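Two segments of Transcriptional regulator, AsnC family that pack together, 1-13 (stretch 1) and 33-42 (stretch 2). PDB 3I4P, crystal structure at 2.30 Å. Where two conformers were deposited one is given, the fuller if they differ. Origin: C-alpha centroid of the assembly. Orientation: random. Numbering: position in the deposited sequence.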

# COMPACT_ATOMS: atom_id res chain seq x y z
N MSE A 1 -37.91 7.70 -22.17
CA MSE A 1 -38.59 7.40 -23.47
C MSE A 1 -38.34 8.40 -24.59
O MSE A 1 -37.71 8.05 -25.58
CB MSE A 1 -40.09 7.26 -23.26
CG MSE A 1 -40.60 5.85 -23.41
SE MSE A 1 -40.13 5.24 -25.15
CE MSE A 1 -38.24 4.59 -24.86
N ASP A 2 -38.83 9.63 -24.47
CA ASP A 2 -38.49 10.69 -25.43
C ASP A 2 -38.04 11.97 -24.72
O ASP A 2 -37.90 11.99 -23.48
CB ASP A 2 -39.65 10.92 -26.44
CG ASP A 2 -40.87 11.58 -25.82
OD1 ASP A 2 -40.78 12.20 -24.74
OD2 ASP A 2 -41.95 11.51 -26.44
N ARG A 3 -37.79 13.02 -25.50
CA ARG A 3 -37.16 14.23 -24.97
C ARG A 3 -38.08 15.03 -24.07
O ARG A 3 -37.61 15.73 -23.17
CB ARG A 3 -36.67 15.12 -26.10
CG ARG A 3 -35.55 14.51 -26.88
CD ARG A 3 -34.96 15.49 -27.90
NE ARG A 3 -33.64 15.05 -28.39
N LEU A 4 -39.38 14.94 -24.31
CA LEU A 4 -40.35 15.57 -23.42
C LEU A 4 -40.42 14.87 -22.06
O LEU A 4 -40.65 15.52 -21.06
CB LEU A 4 -41.73 15.64 -24.08
CG LEU A 4 -42.00 16.99 -24.75
CD1 LEU A 4 -43.16 16.88 -25.70
CD2 LEU A 4 -42.27 18.02 -23.62
N ASP A 5 -40.25 13.55 -22.04
CA ASP A 5 -40.18 12.77 -20.80
C ASP A 5 -38.95 13.20 -20.01
O ASP A 5 -39.01 13.38 -18.80
CB ASP A 5 -40.10 11.27 -21.09
CG ASP A 5 -41.42 10.71 -21.62
OD1 ASP A 5 -42.48 11.08 -21.08
OD2 ASP A 5 -41.40 9.89 -22.57
N ARG A 6 -37.84 13.41 -20.72
CA ARG A 6 -36.63 13.90 -20.09
C ARG A 6 -36.81 15.28 -19.42
O ARG A 6 -36.33 15.48 -18.27
CB ARG A 6 -35.48 13.93 -21.08
CG ARG A 6 -34.15 14.31 -20.44
CD ARG A 6 -33.14 14.67 -21.49
NE ARG A 6 -32.33 13.54 -21.87
CZ ARG A 6 -31.79 13.36 -23.07
NH1 ARG A 6 -32.00 14.22 -24.06
NH2 ARG A 6 -31.05 12.27 -23.28
N LYS A 7 -37.47 16.22 -20.12
CA LYS A 7 -37.76 17.55 -19.56
C LYS A 7 -38.59 17.43 -18.29
O LYS A 7 -38.33 18.11 -17.32
CB LYS A 7 -38.53 18.43 -20.54
CG LYS A 7 -37.71 19.03 -21.69
CD LYS A 7 -38.64 19.48 -22.83
CE LYS A 7 -38.20 20.79 -23.49
NZ LYS A 7 -39.09 21.94 -23.06
N ILE A 8 -39.59 16.54 -18.30
CA ILE A 8 -40.42 16.27 -17.11
C ILE A 8 -39.58 15.74 -15.94
O ILE A 8 -39.63 16.28 -14.85
CB ILE A 8 -41.63 15.31 -17.44
CG1 ILE A 8 -42.62 16.00 -18.41
CG2 ILE A 8 -42.37 14.88 -16.14
CD1 ILE A 8 -43.67 15.06 -19.06
N LEU A 9 -38.79 14.70 -16.20
CA LEU A 9 -37.92 14.08 -15.20
C LEU A 9 -36.86 15.03 -14.64
O LEU A 9 -36.51 14.95 -13.44
CB LEU A 9 -37.23 12.83 -15.76
CG LEU A 9 -38.16 11.66 -16.10
CD1 LEU A 9 -37.38 10.53 -16.80
CD2 LEU A 9 -38.94 11.18 -14.88
N ARG A 10 -36.36 15.92 -15.47
CA ARG A 10 -35.33 16.86 -15.02
C ARG A 10 -35.86 17.79 -13.91
O ARG A 10 -35.13 18.14 -12.96
CB ARG A 10 -34.83 17.64 -16.21
CG ARG A 10 -33.79 18.71 -15.93
CD ARG A 10 -33.13 19.08 -17.34
NE ARG A 10 -32.16 18.05 -17.75
CZ ARG A 10 -31.97 17.56 -18.97
NH1 ARG A 10 -32.70 18.00 -20.02
NH2 ARG A 10 -31.03 16.63 -19.18
N ILE A 11 -37.13 18.17 -14.04
CA ILE A 11 -37.77 18.99 -13.03
C ILE A 11 -38.16 18.11 -11.83
O ILE A 11 -37.91 18.49 -10.69
CB ILE A 11 -38.99 19.74 -13.59
CG1 ILE A 11 -38.55 20.66 -14.74
CG2 ILE A 11 -39.70 20.52 -12.45
CD1 ILE A 11 -39.67 21.22 -15.58
N LEU A 12 -38.74 16.94 -12.09
CA LEU A 12 -39.23 16.07 -11.00
C LEU A 12 -38.10 15.68 -10.02
O LEU A 12 -38.29 15.70 -8.83
CB LEU A 12 -39.99 14.83 -11.54
CG LEU A 12 -41.39 15.08 -12.12
CD1 LEU A 12 -42.01 13.78 -12.58
CD2 LEU A 12 -42.33 15.77 -11.11
N GLN A 13 -36.91 15.41 -10.54
CA GLN A 13 -35.74 15.09 -9.73
C GLN A 13 -35.27 16.26 -8.86
O GLN A 13 -34.56 16.05 -7.87
CB GLN A 13 -34.56 14.69 -10.62
CG GLN A 13 -34.68 13.37 -11.29
CD GLN A 13 -33.32 12.88 -11.79
OE1 GLN A 13 -32.88 11.78 -11.42
NE2 GLN A 13 -32.62 13.72 -12.56
N PRO A 33 -51.83 15.60 -21.15
CA PRO A 33 -50.68 14.86 -21.71
C PRO A 33 -49.46 14.82 -20.79
O PRO A 33 -48.73 13.83 -20.78
CB PRO A 33 -50.35 15.63 -23.00
CG PRO A 33 -51.56 16.36 -23.34
CD PRO A 33 -52.35 16.61 -22.09
N CYS A 34 -49.25 15.88 -20.02
CA CYS A 34 -48.18 15.89 -19.04
C CYS A 34 -48.46 14.87 -17.92
O CYS A 34 -47.62 14.03 -17.61
CB CYS A 34 -47.99 17.28 -18.45
SG CYS A 34 -46.51 17.35 -17.42
N TRP A 35 -49.64 14.94 -17.35
CA TRP A 35 -50.06 13.99 -16.36
C TRP A 35 -49.94 12.54 -16.86
O TRP A 35 -49.38 11.67 -16.17
CB TRP A 35 -51.49 14.31 -15.93
CG TRP A 35 -52.03 13.38 -14.92
CD1 TRP A 35 -51.85 13.45 -13.56
CD2 TRP A 35 -52.83 12.24 -15.17
NE1 TRP A 35 -52.49 12.40 -12.95
CE2 TRP A 35 -53.10 11.64 -13.92
CE3 TRP A 35 -53.35 11.66 -16.33
CZ2 TRP A 35 -53.88 10.48 -13.80
CZ3 TRP A 35 -54.13 10.51 -16.22
CH2 TRP A 35 -54.39 9.93 -14.96
N ARG A 36 -50.46 12.28 -18.04
CA ARG A 36 -50.42 10.93 -18.63
C ARG A 36 -48.99 10.40 -18.81
O ARG A 36 -48.76 9.21 -18.67
CB ARG A 36 -51.22 10.89 -19.95
CG ARG A 36 -52.74 10.89 -19.75
CD ARG A 36 -53.54 11.03 -21.07
NE ARG A 36 -53.20 10.02 -22.08
N ARG A 37 -48.03 11.28 -19.11
CA ARG A 37 -46.63 10.91 -19.27
C ARG A 37 -46.01 10.50 -17.93
O ARG A 37 -45.22 9.54 -17.85
CB ARG A 37 -45.83 12.07 -19.86
CG ARG A 37 -45.99 12.19 -21.38
CD ARG A 37 -45.42 13.49 -21.89
NE ARG A 37 -45.35 13.55 -23.34
CZ ARG A 37 -44.42 12.98 -24.10
NH1 ARG A 37 -43.45 12.25 -23.56
NH2 ARG A 37 -44.47 13.12 -25.42
N ILE A 38 -46.36 11.27 -16.90
CA ILE A 38 -45.89 11.05 -15.56
C ILE A 38 -46.43 9.71 -15.04
O ILE A 38 -45.66 8.94 -14.49
CB ILE A 38 -46.25 12.24 -14.62
CG1 ILE A 38 -45.46 13.50 -15.03
CG2 ILE A 38 -45.94 11.87 -13.16
CD1 ILE A 38 -45.95 14.80 -14.43
N GLN A 39 -47.72 9.46 -15.23
CA GLN A 39 -48.37 8.20 -14.85
C GLN A 39 -47.68 6.98 -15.48
O GLN A 39 -47.44 5.97 -14.80
CB GLN A 39 -49.85 8.21 -15.25
CG GLN A 39 -50.58 6.88 -14.99
CD GLN A 39 -52.09 7.00 -15.08
OE1 GLN A 39 -52.79 6.90 -14.07
NE2 GLN A 39 -52.59 7.21 -16.28
N LYS A 40 -47.39 7.07 -16.77
CA LYS A 40 -46.71 5.99 -17.53
C LYS A 40 -45.33 5.69 -16.89
O LYS A 40 -44.95 4.54 -16.73
CB LYS A 40 -46.53 6.40 -19.01
CG LYS A 40 -46.83 5.31 -20.08
CD LYS A 40 -45.64 4.41 -20.47
CE LYS A 40 -45.89 3.60 -21.76
N MSE A 41 -44.61 6.76 -16.55
CA MSE A 41 -43.27 6.64 -15.99
C MSE A 41 -43.27 6.07 -14.58
O MSE A 41 -42.34 5.35 -14.22
CB MSE A 41 -42.52 7.98 -16.06
CG MSE A 41 -42.01 8.25 -17.48
SE MSE A 41 -40.85 9.74 -17.68
CE MSE A 41 -42.07 11.18 -17.38
N GLU A 42 -44.32 6.37 -13.81
CA GLU A 42 -44.54 5.75 -12.50
C GLU A 42 -44.87 4.25 -12.63
O GLU A 42 -44.23 3.42 -11.95
CB GLU A 42 -45.69 6.45 -11.76
CG GLU A 42 -45.42 7.90 -11.42
CD GLU A 42 -46.61 8.62 -10.82
OE1 GLU A 42 -47.76 8.08 -10.78
OE2 GLU A 42 -46.38 9.77 -10.38
O HOH W 1 -43.99 9.16 -20.41

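R37 anchors the contact by reaching from the second helix to two aspartates at the start of the first. R37 NH1 lies 2.9 Å from D2 OD1 and 2.9 Å from D5 OD1, forming a salt bridge with each; the hydrogen bond to D5 is weak. R37 NH2 adds a hydrogen bond to D2 OD2 at 3.2 Å, so both carboxylate oxygens of D2 are engaged. The two acids lie near the plane of the guanidinium, where its N-H bonds point, while L4 covers one face, with L4 CB 3.8 Å from R37 CZ. The aspartates also brace each other: D2 OD1 accepts from D5 N at 3.1 Å, capping the helix, and D2 N donates to D5 OD2 at 3.2 Å. The carboxylates that bind R37 therefore also tie down the first turn. Water 1 adds a bridge, donating to D5 OD1 at 2.5 Å and to the backbone R37 O at 2.9 Å.

Beyond this polar end the contact turns apolar. I8, pointing toward the second helix, is a knob in the hole formed by C34, R37, I38 and M41. I8 CD1 lies 4.0 Å from C34 SG and 3.7 Å from R37 CD, so it packs on the aliphatic part of the same arginine that binds the acids; I8 CG2 meets I38 CG1 at 3.6 Å and M41 CE at 3.9 Å. M41, a selenomethionine, also places M41 SE 3.7 Å from L9 CG, and M41 CE 3.7 Å from D5 OD1, where apolar and polar regions meet. L12, one turn beyond I8, makes a looser contact, L12 CD1 to I38 CG1 at 4.2 Å.

The helices cross at -80°, nearly perpendicular, with axes 10.5 Å apart at closest approach. The two stretches bury 478 Å² between them, both sides summed.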